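PDB 5I0F: glycoside hydrolase family 31 from Trueperella pyogenes, which degrades the cyclic glucan cycloalternan, passing through a covalent glycosyl-enzyme intermediate. Local coordinates for residues 9-14 with 195-200; 389-394 with 434-439; 416-421 with 475-480; 454-459 with 502-507. One frame throughout, in Å; residues are numbered along the deposited sequence.

Contact 1: 9-14 with 195-200. With GLC (alpha-D-glucopyranose), chain B.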
loop_
_atom_site.group_PDB
_atom_site.type_symbol
_atom_site.label_atom_id
_atom_site.label_comp_id
_atom_site.label_asym_id
_atom_site.label_seq_id
_atom_site.Cartn_x
_atom_site.Cartn_y
_atom_site.Cartn_z
ATOM N N ILE A 9 -0.138 -21.114 -1.541
ATOM C CA ILE A 9 -0.054 -20.017 -2.509
ATOM C C ILE A 9 0.716 -18.834 -1.888
ATOM O O ILE A 9 1.317 -18.023 -2.610
ATOM C CB ILE A 9 -1.462 -19.605 -3.000
ATOM C CG1 ILE A 9 -1.388 -18.649 -4.208
ATOM C CG2 ILE A 9 -2.295 -19.012 -1.872
ATOM C CD1 ILE A 9 -2.754 -18.394 -4.832
ATOM N N GLU A 10 0.691 -18.762 -0.560
ATOM C CA GLU A 10 1.451 -17.760 0.230
ATOM C C GLU A 10 0.836 -16.358 0.111
ATOM O O GLU A 10 1.532 -15.340 0.127
ATOM C CB GLU A 10 2.960 -17.789 -0.056
ATOM C CG GLU A 10 3.559 -19.162 0.242
ATOM C CD GLU A 10 5.056 -19.247 -0.005
ATOM O OE1 GLU A 10 5.848 -18.815 0.870
ATOM O OE2 GLU A 10 5.458 -19.744 -1.080
ATOM N N HIS A 11 -0.483 -16.329 -0.007
ATOM C CA HIS A 11 -1.282 -15.121 0.276
ATOM C C HIS A 11 -1.023 -14.845 1.779
ATOM O O HIS A 11 -1.121 -15.751 2.578
ATOM C CB HIS A 11 -2.752 -15.432 -0.048
ATOM C CG HIS A 11 -3.706 -14.287 0.119
ATOM N ND1 HIS A 11 -3.863 -13.630 1.309
ATOM C CD2 HIS A 11 -4.648 -13.778 -0.710
ATOM C CE1 HIS A 11 -4.785 -12.688 1.187
ATOM N NE2 HIS A 11 -5.291 -12.767 -0.031
ATOM N N PRO A 12 -0.677 -13.599 2.174
ATOM C CA PRO A 12 -0.301 -13.416 3.597
ATOM C C PRO A 12 -1.401 -13.630 4.635
ATOM O O PRO A 12 -1.095 -13.776 5.818
ATOM C CB PRO A 12 0.228 -11.980 3.650
ATOM C CG PRO A 12 -0.274 -11.316 2.410
ATOM C CD PRO A 12 -0.371 -12.404 1.373
ATOM N N TYR A 13 -2.666 -13.602 4.220
ATOM C CA TYR A 13 -3.792 -13.756 5.119
ATOM C C TYR A 13 -4.745 -14.915 4.795
ATOM O O TYR A 13 -5.809 -15.001 5.381
ATOM C CB TYR A 13 -4.571 -12.435 5.150
ATOM C CG TYR A 13 -3.755 -11.241 5.607
ATOM C CD1 TYR A 13 -3.390 -11.072 6.954
ATOM C CD2 TYR A 13 -3.367 -10.247 4.699
ATOM C CE1 TYR A 13 -2.651 -9.965 7.370
ATOM C CE2 TYR A 13 -2.634 -9.145 5.103
ATOM C CZ TYR A 13 -2.263 -9.001 6.430
ATOM O OH TYR A 13 -1.530 -7.867 6.776
ATOM N N ALA A 14 -4.373 -15.803 3.875
ATOM C CA ALA A 14 -5.272 -16.872 3.462
ATOM C C ALA A 14 -4.466 -18.130 3.197
ATOM O O ALA A 14 -3.273 -18.066 2.856
ATOM C CB ALA A 14 -6.057 -16.485 2.229
ATOM N N VAL A 195 3.162 -6.373 6.692
ATOM C CA VAL A 195 3.412 -7.090 5.445
ATOM C C VAL A 195 2.731 -6.301 4.331
ATOM O O VAL A 195 1.588 -5.870 4.480
ATOM C CB VAL A 195 2.937 -8.568 5.501
ATOM C CG1 VAL A 195 1.429 -8.716 5.690
ATOM C CG2 VAL A 195 3.380 -9.329 4.254
ATOM N N VAL A 196 3.442 -6.084 3.234
ATOM C CA VAL A 196 2.882 -5.328 2.124
ATOM C C VAL A 196 1.731 -6.182 1.553
ATOM O O VAL A 196 1.890 -7.388 1.320
ATOM C CB VAL A 196 3.951 -5.038 1.072
ATOM C CG1 VAL A 196 3.341 -4.485 -0.196
ATOM C CG2 VAL A 196 5.019 -4.104 1.643
ATOM N N PHE A 197 0.555 -5.584 1.402
ATOM C CA PHE A 197 -0.614 -6.336 0.898
ATOM C C PHE A 197 -1.586 -5.422 0.183
ATOM O O PHE A 197 -1.778 -4.262 0.593
ATOM C CB PHE A 197 -1.331 -7.073 2.043
ATOM C CG PHE A 197 -2.550 -7.824 1.597
ATOM C CD1 PHE A 197 -2.422 -8.952 0.803
ATOM C CD2 PHE A 197 -3.812 -7.396 1.912
ATOM C CE1 PHE A 197 -3.528 -9.658 0.370
ATOM C CE2 PHE A 197 -4.934 -8.092 1.472
ATOM C CZ PHE A 197 -4.794 -9.222 0.680
ATOM N N GLU A 198 -2.194 -5.933 -0.881
ATOM C CA GLU A 198 -3.237 -5.201 -1.581
ATOM C C GLU A 198 -4.633 -5.557 -1.057
ATOM O O GLU A 198 -5.234 -6.536 -1.493
ATOM C CB GLU A 198 -3.184 -5.413 -3.094
ATOM C CG GLU A 198 -4.089 -4.402 -3.791
ATOM C CD GLU A 198 -4.824 -4.905 -5.019
ATOM O OE1 GLU A 198 -4.289 -5.748 -5.775
ATOM O OE2 GLU A 198 -5.942 -4.384 -5.246
ATOM N N GLN A 199 -5.129 -4.755 -0.115
ATOM C CA GLN A 199 -6.500 -4.862 0.374
ATOM C C GLN A 199 -7.349 -3.919 -0.449
ATOM O O GLN A 199 -7.213 -2.682 -0.315
ATOM C CB GLN A 199 -6.576 -4.533 1.872
ATOM C CG GLN A 199 -7.978 -4.479 2.456
ATOM C CD GLN A 199 -8.766 -5.736 2.240
ATOM O OE1 GLN A 199 -8.295 -6.835 2.530
ATOM N NE2 GLN A 199 -9.965 -5.594 1.719
ATOM N N TYR A 200 -8.198 -4.493 -1.311
ATOM C CA TYR A 200 -9.017 -3.702 -2.226
ATOM C C TYR A 200 -10.235 -3.210 -1.454
ATOM O O TYR A 200 -11.157 -3.966 -1.203
ATOM C CB TYR A 200 -9.419 -4.484 -3.487
ATOM C CG TYR A 200 -10.415 -3.776 -4.407
ATOM C CD1 TYR A 200 -10.106 -2.561 -5.028
ATOM C CD2 TYR A 200 -11.662 -4.334 -4.671
ATOM C CE1 TYR A 200 -11.022 -1.920 -5.869
ATOM C CE2 TYR A 200 -12.575 -3.711 -5.514
ATOM C CZ TYR A 200 -12.261 -2.500 -6.106
ATOM O OH TYR A 200 -13.163 -1.888 -6.951
HETATM C C1 GLC B . -9.566 -2.904 -9.367
HETATM C C2 GLC B . -8.984 -1.576 -8.878
HETATM C C3 GLC B . -7.462 -1.603 -8.933
HETATM C C4 GLC B . -6.947 -2.772 -8.108
HETATM C C5 GLC B . -7.552 -4.051 -8.693
HETATM C C6 GLC B . -7.098 -5.310 -7.974
HETATM O O2 GLC B . -9.510 -0.506 -9.669
HETATM O O3 GLC B . -6.944 -0.365 -8.420
HETATM O O4 GLC B . -5.505 -2.802 -8.127
HETATM O O5 GLC B . -8.991 -3.998 -8.648
HETATM O O6 GLC B . -7.679 -5.421 -6.665
HETATM O O HOH W 1 -1.266 -5.534 5.365
#
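F197 carries CG anti to its backbone N (chi1 178°), while Y13 carries CG anti to its carbonyl carbon (chi1 -59°), and the two rings meet edge to face. Their planes stand at 81°: the CD2–CE2 edge of Y13 points at one face of F197, with Y13 CD2 above the ring centre and Y13 CE2 3.7 Å from F197 CG. H11 joins this aromatic cluster obliquely, its CE1 reaching F197 CE1 at 3.4 Å. The imidazole is fixed by its own turn, a type I turn from H11 to A14, in which the N-H of Y13 bonds to H11 ND1 in the ring plane (3.1 Å). Proline suits position two of that turn, and P12 also sets CG 3.6 Å from F197 CD1. The tyrosine tip meets V195 CG1 and needs polar partners: OH bonds to D193, and a water lies between it (2.7 Å) and V195 O. Just beyond F197 the chain enters the glycan pocket. There E198 OE2 accepts from O6 of the bound glucose, although the 2.5 Å separation is suspiciously short, and the Y200 ring has the sugar O5 over one face. The cluster thus ties the N-terminal domain to the loop leaving strand 191-194, with L71 of helix 66-72 packed against H11.

Contact 2: 389-394 with 434-439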
loop_
_atom_site.group_PDB
_atom_site.type_symbol
_atom_site.label_atom_id
_atom_site.label_comp_id
_atom_site.label_asym_id
_atom_site.label_seq_id
_atom_site.Cartn_x
_atom_site.Cartn_y
_atom_site.Cartn_z
ATOM N N ILE A 389 2.625 -0.153 -14.034
ATOM C CA ILE A 389 2.463 -1.319 -13.176
ATOM C C ILE A 389 3.789 -2.138 -13.284
ATOM O O ILE A 389 4.356 -2.225 -14.395
ATOM C CB ILE A 389 1.244 -2.155 -13.639
ATOM C CG1 ILE A 389 0.950 -3.342 -12.726
ATOM C CG2 ILE A 389 1.455 -2.702 -15.045
ATOM C CD1 ILE A 389 0.287 -2.957 -11.454
ATOM N N PRO A 390 4.291 -2.716 -12.174
ATOM C CA PRO A 390 5.563 -3.476 -12.264
ATOM C C PRO A 390 5.286 -4.949 -12.579
ATOM O O PRO A 390 5.623 -5.844 -11.797
ATOM C CB PRO A 390 6.159 -3.291 -10.880
ATOM C CG PRO A 390 4.970 -3.245 -9.965
ATOM C CD PRO A 390 3.794 -2.729 -10.775
ATOM N N LEU A 391 4.627 -5.158 -13.713
ATOM C CA LEU A 391 4.223 -6.464 -14.223
ATOM C C LEU A 391 4.274 -6.446 -15.752
ATOM O O LEU A 391 4.091 -5.405 -16.379
ATOM C CB LEU A 391 2.816 -6.855 -13.779
ATOM C CG LEU A 391 2.625 -7.133 -12.271
ATOM C CD1 LEU A 391 1.153 -7.276 -11.921
ATOM C CD2 LEU A 391 3.394 -8.380 -11.844
ATOM N N GLN A 392 4.501 -7.617 -16.341
ATOM C CA GLN A 392 4.554 -7.752 -17.789
ATOM C C GLN A 392 3.562 -8.849 -18.124
ATOM O O GLN A 392 3.820 -10.029 -17.811
ATOM C CB GLN A 392 5.952 -8.140 -18.245
ATOM C CG GLN A 392 6.093 -8.285 -19.758
ATOM C CD GLN A 392 6.194 -6.954 -20.492
ATOM O OE1 GLN A 392 7.026 -6.113 -20.156
ATOM N NE2 GLN A 392 5.382 -6.780 -21.517
ATOM N N LYS A 393 2.439 -8.469 -18.722
ATOM C CA LYS A 393 1.408 -9.443 -19.076
ATOM C C LYS A 393 1.979 -10.539 -19.975
ATOM O O LYS A 393 2.885 -10.295 -20.763
ATOM C CB LYS A 393 0.238 -8.795 -19.798
ATOM C CG LYS A 393 -0.643 -7.871 -18.975
ATOM C CD LYS A 393 -1.696 -7.235 -19.876
ATOM C CE LYS A 393 -2.829 -6.602 -19.074
ATOM N NZ LYS A 393 -3.932 -6.079 -19.925
ATOM N N THR A 394 1.411 -11.733 -19.853
ATOM C CA THR A 394 1.728 -12.855 -20.717
ATOM C C THR A 394 0.453 -13.541 -21.259
ATOM O O THR A 394 0.463 -14.741 -21.470
ATOM C CB THR A 394 2.551 -13.912 -19.949
ATOM O OG1 THR A 394 1.783 -14.382 -18.836
ATOM C CG2 THR A 394 3.851 -13.326 -19.436
ATOM N N ALA A 434 1.139 -12.742 -14.697
ATOM C CA ALA A 434 2.108 -11.817 -15.282
ATOM C C ALA A 434 3.520 -12.057 -14.727
ATOM O O ALA A 434 3.682 -12.565 -13.608
ATOM C CB ALA A 434 1.677 -10.381 -15.002
ATOM N N LEU A 435 4.526 -11.684 -15.514
ATOM C CA LEU A 435 5.930 -11.689 -15.081
ATOM C C LEU A 435 6.157 -10.474 -14.204
ATOM O O LEU A 435 5.443 -9.472 -14.327
ATOM C CB LEU A 435 6.864 -11.582 -16.273
ATOM C CG LEU A 435 6.733 -12.664 -17.340
ATOM C CD1 LEU A 435 7.489 -12.252 -18.588
ATOM C CD2 LEU A 435 7.257 -13.966 -16.797
ATOM N N MET A 436 7.151 -10.565 -13.322
ATOM C CA MET A 436 7.482 -9.460 -12.446
ATOM C C MET A 436 8.948 -9.070 -12.644
ATOM O O MET A 436 9.833 -9.879 -12.387
ATOM C CB MET A 436 7.172 -9.878 -11.003
ATOM C CG MET A 436 7.121 -8.753 -10.003
ATOM S SD MET A 436 6.329 -9.287 -8.442
ATOM C CE MET A 436 6.288 -7.709 -7.620
ATOM N N PRO A 437 9.218 -7.831 -13.110
ATOM C CA PRO A 437 10.611 -7.451 -13.297
ATOM C C PRO A 437 11.349 -7.398 -11.971
ATOM O O PRO A 437 10.754 -7.058 -10.908
ATOM C CB PRO A 437 10.536 -6.044 -13.924
ATOM C CG PRO A 437 9.209 -5.503 -13.481
ATOM C CD PRO A 437 8.301 -6.704 -13.360
ATOM N N ASP A 438 12.627 -7.745 -12.036
ATOM C CA ASP A 438 13.498 -7.734 -10.867
ATOM C C ASP A 438 14.107 -6.349 -10.788
ATOM O O ASP A 438 14.971 -6.003 -11.578
ATOM C CB ASP A 438 14.581 -8.820 -10.972
ATOM C CG ASP A 438 15.319 -9.029 -9.670
ATOM O OD1 ASP A 438 15.431 -8.055 -8.912
ATOM O OD2 ASP A 438 15.802 -10.157 -9.387
ATOM N N LEU A 439 13.633 -5.566 -9.829
ATOM C CA LEU A 439 14.070 -4.199 -9.655
ATOM C C LEU A 439 15.011 -4.083 -8.458
ATOM O O LEU A 439 15.216 -2.979 -7.938
ATOM C CB LEU A 439 12.825 -3.293 -9.508
ATOM C CG LEU A 439 11.791 -3.399 -10.648
ATOM C CD1 LEU A 439 10.569 -2.536 -10.354
ATOM C CD2 LEU A 439 12.385 -3.001 -11.996
#
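A434 packs beside a single antiparallel beta bridge that L435 and Q392 make in the loops of the TIM barrel, after strand 383-388. The methyl of A434, small enough for close approach of the two backbones, lies 3.9 Å from L391 CB. L435 then makes the bridge, a hydrogen-bonded pair with Q392: L435 N donates to Q392 O and L435 O accepts from Q392 N, both at 2.9 Å. L435 CB lies 4.1 Å from Q392 CB, and L435 CG meets T394 CG2 at 3.6 Å, the leucine and threonine side chains crossing at about a right angle. Q392 sends its amide away to Q405 on helix 400-412. M436 lays CB beside L391 CD2 (4.2 Å), and its long flexible side chain also touches Y492 of helix 485-506. P437 follows, and since proline has no N-H to offer, its ring CD rather than a donor faces the carbonyl of P390. That residue, the centre of an inverse gamma turn, presents a buried O with no hydrogen-bond partner, 3.7 Å from M436 CG and only 3.2 Å from P437 CD.

Contact 3: 416-421 with 475-480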
loop_
_atom_site.group_PDB
_atom_site.type_symbol
_atom_site.label_atom_id
_atom_site.label_comp_id
_atom_site.label_asym_id
_atom_site.label_seq_id
_atom_site.Cartn_x
_atom_site.Cartn_y
_atom_site.Cartn_z
ATOM N N VAL A 416 11.891 -11.521 -11.412
ATOM C CA VAL A 416 11.767 -12.294 -10.153
ATOM C C VAL A 416 11.604 -13.792 -10.506
ATOM O O VAL A 416 10.857 -14.134 -11.423
ATOM C CB VAL A 416 10.610 -11.800 -9.268
ATOM C CG1 VAL A 416 10.549 -12.585 -7.957
ATOM C CG2 VAL A 416 10.794 -10.308 -8.967
ATOM N N LYS A 417 12.323 -14.666 -9.799
ATOM C CA LYS A 417 12.314 -16.100 -10.102
ATOM C C LYS A 417 11.697 -16.966 -9.020
ATOM O O LYS A 417 11.756 -16.638 -7.858
ATOM C CB LYS A 417 13.742 -16.545 -10.404
ATOM C CG LYS A 417 14.181 -15.996 -11.744
ATOM C CD LYS A 417 15.651 -16.181 -12.043
ATOM C CE LYS A 417 16.009 -15.334 -13.250
ATOM N NZ LYS A 417 17.185 -15.901 -13.924
ATOM N N GLU A 418 11.089 -18.077 -9.428
ATOM C CA GLU A 418 10.705 -19.147 -8.502
ATOM C C GLU A 418 12.007 -19.859 -8.019
ATOM O O GLU A 418 13.086 -19.733 -8.659
ATOM C CB GLU A 418 9.741 -20.175 -9.168
ATOM C CG GLU A 418 8.524 -19.661 -9.960
ATOM C CD GLU A 418 7.243 -19.311 -9.180
ATOM O OE1 GLU A 418 7.211 -19.400 -7.931
ATOM O OE2 GLU A 418 6.227 -18.907 -9.872
ATOM N N PRO A 419 11.923 -20.636 -6.912
ATOM C CA PRO A 419 13.133 -21.348 -6.457
ATOM C C PRO A 419 13.825 -22.210 -7.516
ATOM O O PRO A 419 15.042 -22.270 -7.498
ATOM C CB PRO A 419 12.654 -22.172 -5.249
ATOM C CG PRO A 419 11.181 -22.012 -5.196
ATOM C CD PRO A 419 10.804 -20.794 -5.972
ATOM N N ASP A 420 13.090 -22.790 -8.473
ATOM C CA ASP A 420 13.713 -23.558 -9.584
ATOM C C ASP A 420 14.347 -22.751 -10.733
ATOM O O ASP A 420 14.785 -23.342 -11.711
ATOM C CB ASP A 420 12.719 -24.574 -10.178
ATOM C CG ASP A 420 11.605 -23.932 -11.005
ATOM O OD1 ASP A 420 11.499 -22.676 -11.099
ATOM O OD2 ASP A 420 10.802 -24.716 -11.552
ATOM N N GLY A 421 14.360 -21.420 -10.646
ATOM C CA GLY A 421 15.017 -20.578 -11.656
ATOM C C GLY A 421 14.119 -20.072 -12.768
ATOM O O GLY A 421 14.539 -19.223 -13.547
ATOM N N SER A 475 7.988 -17.130 -0.031
ATOM C CA SER A 475 9.146 -16.893 0.817
ATOM C C SER A 475 10.469 -17.287 0.127
ATOM O O SER A 475 11.522 -16.767 0.492
ATOM C CB SER A 475 8.986 -17.664 2.145
ATOM O OG SER A 475 9.149 -19.055 1.901
ATOM N N ASP A 476 10.397 -18.178 -0.870
ATOM C CA ASP A 476 11.585 -18.753 -1.522
ATOM C C ASP A 476 11.828 -18.213 -2.935
ATOM O O ASP A 476 12.681 -18.730 -3.658
ATOM C CB ASP A 476 11.530 -20.287 -1.539
ATOM C CG ASP A 476 10.147 -20.845 -1.918
ATOM O OD1 ASP A 476 9.155 -20.066 -2.151
ATOM O OD2 ASP A 476 10.047 -22.098 -1.932
ATOM N N LEU A 477 11.116 -17.147 -3.315
ATOM C CA LEU A 477 11.412 -16.449 -4.564
ATOM C C LEU A 477 12.874 -15.968 -4.531
ATOM O O LEU A 477 13.436 -15.827 -3.460
ATOM C CB LEU A 477 10.446 -15.279 -4.781
ATOM C CG LEU A 477 8.939 -15.586 -4.864
ATOM C CD1 LEU A 477 8.179 -14.324 -5.259
ATOM C CD2 LEU A 477 8.612 -16.731 -5.796
ATOM N N ARG A 478 13.475 -15.748 -5.700
ATOM C CA ARG A 478 14.873 -15.360 -5.822
ATOM C C ARG A 478 15.003 -14.021 -6.537
ATOM O O ARG A 478 14.429 -13.813 -7.621
ATOM C CB ARG A 478 15.653 -16.408 -6.622
ATOM C CG ARG A 478 15.563 -17.819 -6.065
ATOM C CD ARG A 478 16.419 -18.766 -6.898
ATOM N NE ARG A 478 16.487 -20.127 -6.335
ATOM C CZ ARG A 478 17.224 -20.491 -5.280
ATOM N NH1 ARG A 478 17.195 -21.756 -4.854
ATOM N NH2 ARG A 478 17.990 -19.615 -4.640
ATOM N N TYR A 479 15.804 -13.146 -5.951
ATOM C CA TYR A 479 16.097 -11.832 -6.503
ATOM C C TYR A 479 17.586 -11.755 -6.837
ATOM O O TYR A 479 18.427 -12.391 -6.182
ATOM C CB TYR A 479 15.731 -10.749 -5.498
ATOM C CG TYR A 479 14.240 -10.556 -5.276
ATOM C CD1 TYR A 479 13.525 -11.351 -4.382
ATOM C CD2 TYR A 479 13.553 -9.553 -5.938
ATOM C CE1 TYR A 479 12.152 -11.163 -4.181
ATOM C CE2 TYR A 479 12.198 -9.340 -5.731
ATOM C CZ TYR A 479 11.495 -10.137 -4.846
ATOM O OH TYR A 479 10.139 -9.888 -4.698
ATOM N N GLU A 480 17.918 -10.937 -7.828
ATOM C CA GLU A 480 19.295 -10.761 -8.255
ATOM C C GLU A 480 20.163 -10.073 -7.221
ATOM O O GLU A 480 21.368 -10.182 -7.291
ATOM C CB GLU A 480 19.363 -9.971 -9.562
ATOM C CG GLU A 480 18.922 -10.792 -10.755
ATOM C CD GLU A 480 19.049 -10.041 -12.056
ATOM O OE1 GLU A 480 18.390 -8.989 -12.224
ATOM O OE2 GLU A 480 19.795 -10.504 -12.935
#
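K417 and R478 pair through their backbones as a single antiparallel bridge, satisfying two donors and two acceptors at once. K417 N donates to R478 O at 3.1 Å, and R478 N returns a bond to K417 O at 2.9 Å. The arginine goes further: its chain is extended from CG to NE, and NE gives P419 O a nearly straight bond of 2.8 Å (174°) in the guanidinium plane, with a weak second one from NH1. P419 takes the second position of the type I turn E418-G421, where its ring-fixed phi suits proline; G421 N closes the turn by bonding to E418 O, and glycine accepts the positive phi (94°) at its end. Two carboxylates nearby are answered by arginines outside: E418 OE1 by R427, and D476 OD2 by R7, while D476 OD2 also lies 3.5 Å from P419 CG. V416, L477 and Y479 make the apolar part of the contact. V416 CG2 reaches Y479 CE2 at 3.7 Å and V416 CG1 sits over a face of that ring, whose OH bonds to N489; L477 CD1 also meets V416 CG1. The guanidinium would probably polarise the carbonyl of P419, so a charged side chain anchors a turn that the short bridge alone does not reach.

Contact 4: 454-459 with 502-507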
loop_
_atom_site.group_PDB
_atom_site.type_symbol
_atom_site.label_atom_id
_atom_site.label_comp_id
_atom_site.label_asym_id
_atom_site.label_seq_id
_atom_site.Cartn_x
_atom_site.Cartn_y
_atom_site.Cartn_z
ATOM N N TYR A 454 11.998 7.091 -23.433
ATOM C CA TYR A 454 11.502 8.015 -24.496
ATOM C C TYR A 454 10.266 8.829 -24.074
ATOM O O TYR A 454 10.080 9.948 -24.552
ATOM C CB TYR A 454 11.229 7.292 -25.812
ATOM C CG TYR A 454 9.850 6.691 -25.907
ATOM C CD1 TYR A 454 9.576 5.420 -25.398
ATOM C CD2 TYR A 454 8.806 7.395 -26.500
ATOM C CE1 TYR A 454 8.312 4.880 -25.495
ATOM C CE2 TYR A 454 7.539 6.864 -26.582
ATOM C CZ TYR A 454 7.298 5.608 -26.073
ATOM O OH TYR A 454 6.031 5.094 -26.176
ATOM N N LEU A 455 9.444 8.278 -23.182
ATOM C CA LEU A 455 8.273 9.005 -22.653
ATOM C C LEU A 455 8.698 10.291 -21.958
ATOM O O LEU A 455 8.034 11.310 -22.086
ATOM C CB LEU A 455 7.483 8.149 -21.650
ATOM C CG LEU A 455 6.883 6.876 -22.230
ATOM C CD1 LEU A 455 6.367 6.016 -21.085
ATOM C CD2 LEU A 455 5.784 7.204 -23.253
ATOM N N VAL A 456 9.800 10.215 -21.214
ATOM C CA VAL A 456 10.334 11.345 -20.481
ATOM C C VAL A 456 11.211 12.210 -21.409
ATOM O O VAL A 456 11.033 13.420 -21.455
ATOM C CB VAL A 456 11.117 10.904 -19.236
ATOM C CG1 VAL A 456 11.580 12.106 -18.461
ATOM C CG2 VAL A 456 10.236 10.061 -18.306
ATOM N N GLU A 457 12.140 11.601 -22.138
ATOM C CA GLU A 457 13.130 12.370 -22.906
ATOM C C GLU A 457 12.578 12.964 -24.193
ATOM O O GLU A 457 12.966 14.071 -24.545
ATOM C CB GLU A 457 14.387 11.541 -23.194
ATOM C CG GLU A 457 15.156 11.226 -21.930
ATOM C CD GLU A 457 16.517 10.618 -22.174
ATOM O OE1 GLU A 457 16.843 10.220 -23.332
ATOM O OE2 GLU A 457 17.255 10.524 -21.184
ATOM N N ASP A 458 11.698 12.231 -24.883
ATOM C CA ASP A 458 11.158 12.642 -26.178
ATOM C C ASP A 458 9.765 13.269 -26.020
ATOM O O ASP A 458 9.551 14.361 -26.518
ATOM C CB ASP A 458 11.182 11.477 -27.196
ATOM C CG ASP A 458 12.590 10.890 -27.388
ATOM O OD1 ASP A 458 13.560 11.633 -27.109
ATOM O OD2 ASP A 458 12.762 9.706 -27.805
ATOM N N LEU A 459 8.845 12.616 -25.324
ATOM C CA LEU A 459 7.492 13.166 -25.136
ATOM C C LEU A 459 7.356 14.205 -24.005
ATOM O O LEU A 459 6.397 14.981 -23.998
ATOM C CB LEU A 459 6.487 12.035 -24.949
ATOM C CG LEU A 459 6.300 11.124 -26.158
ATOM C CD1 LEU A 459 5.200 10.099 -25.867
ATOM C CD2 LEU A 459 5.972 11.903 -27.414
ATOM N N ASP A 502 14.730 7.360 -10.306
ATOM C CA ASP A 502 16.046 7.421 -10.956
ATOM C C ASP A 502 15.950 7.718 -12.464
ATOM O O ASP A 502 16.793 8.454 -13.002
ATOM C CB ASP A 502 16.840 6.128 -10.715
ATOM C CG ASP A 502 17.306 5.985 -9.279
ATOM O OD1 ASP A 502 17.234 6.972 -8.515
ATOM O OD2 ASP A 502 17.741 4.871 -8.888
ATOM N N LEU A 503 14.957 7.141 -13.156
ATOM C CA LEU A 503 14.718 7.478 -14.567
ATOM C C LEU A 503 14.501 8.974 -14.738
ATOM O O LEU A 503 15.153 9.613 -15.552
ATOM C CB LEU A 503 13.535 6.682 -15.149
ATOM C CG LEU A 503 13.104 7.069 -16.564
ATOM C CD1 LEU A 503 14.260 6.846 -17.538
ATOM C CD2 LEU A 503 11.839 6.327 -16.978
ATOM N N LEU A 504 13.604 9.525 -13.923
ATOM C CA LEU A 504 13.285 10.944 -13.993
ATOM C C LEU A 504 14.488 11.850 -13.701
ATOM O O LEU A 504 14.773 12.770 -14.465
ATOM C CB LEU A 504 12.143 11.254 -13.051
ATOM C CG LEU A 504 10.781 10.684 -13.518
ATOM C CD1 LEU A 504 9.831 10.571 -12.344
ATOM C CD2 LEU A 504 10.160 11.528 -14.614
ATOM N N ARG A 505 15.192 11.557 -12.616
ATOM C CA ARG A 505 16.431 12.253 -12.276
ATOM C C ARG A 505 17.429 12.214 -13.419
ATOM O O ARG A 505 18.043 13.237 -13.698
ATOM C CB ARG A 505 17.100 11.660 -11.027
ATOM C CG ARG A 505 16.394 11.920 -9.712
ATOM C CD ARG A 505 17.136 11.199 -8.597
ATOM N NE ARG A 505 16.379 11.227 -7.355
ATOM C CZ ARG A 505 15.616 10.241 -6.863
ATOM N NH1 ARG A 505 15.476 9.051 -7.468
ATOM N NH2 ARG A 505 14.983 10.450 -5.703
ATOM N N SER A 506 17.590 11.050 -14.067
ATOM C CA SER A 506 18.553 10.905 -15.183
ATOM C C SER A 506 18.184 11.726 -16.406
ATOM O O SER A 506 19.048 12.042 -17.221
ATOM C CB SER A 506 18.760 9.422 -15.596
ATOM O OG SER A 506 17.659 8.916 -16.334
ATOM N N ALA A 507 16.895 12.055 -16.534
ATOM C CA ALA A 507 16.384 12.843 -17.621
ATOM C C ALA A 507 16.193 14.320 -17.266
ATOM O O ALA A 507 15.475 15.022 -17.984
ATOM C CB ALA A 507 15.051 12.246 -18.080
#
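E457 brings the flat group of this contact, a carboxylate whose OE2 lies 4.2 Å from A507 CB; R453 pairs with OE2 and R355 with OE1. On the same helix the Y454 ring carries L455 CG over one face, offset toward the rim, and meets the ring of F359. The contact itself is apolar and is led by V456. Its CG1, anti to the backbone N (chi1 -176°), presses on A507 CB at 3.5 Å, tighter than usual for two carbons. Its CG2 meets L504 CD2 at 4.0 Å, those side chains crossing at about a right angle, and L503 CD2 stands a little farther off. Branched valine thus has two methyls to share among A507, L504 and L503, and alanine's lone CB lets the end of helix 485-506 come close. There S506 OG bonds to L503 O (2.7 Å). Helices 453-457 and 485-506, on either side of strand 463-466 in the sequence, meet here on the outside of the barrel, where F464 of that strand touches V456, L503 and L504.

Contacts 2 and 4 are buried, contacts 1 and 3 only partly so. Contacts 2 and 3 share a chemistry, each a one-rung backbone bridge between loops, and they interlock: M436 O bonds to V416 N, D438 OD2 to E480 N, and their segments alternate along the chain. Contact 3 adds a charged side chain that contact 2 lacks across its interface. Contact 1 relies on aromatic rings instead and joins the N-terminal domain to the glycan pocket; it reaches contact 3 through E10 OE1 and S475 N. Helix 485-506 lines contacts 2 and 3 through Y492 and carries one segment of contact 4, a largely apolar packing of barrel helices with no polar bond between its two segments.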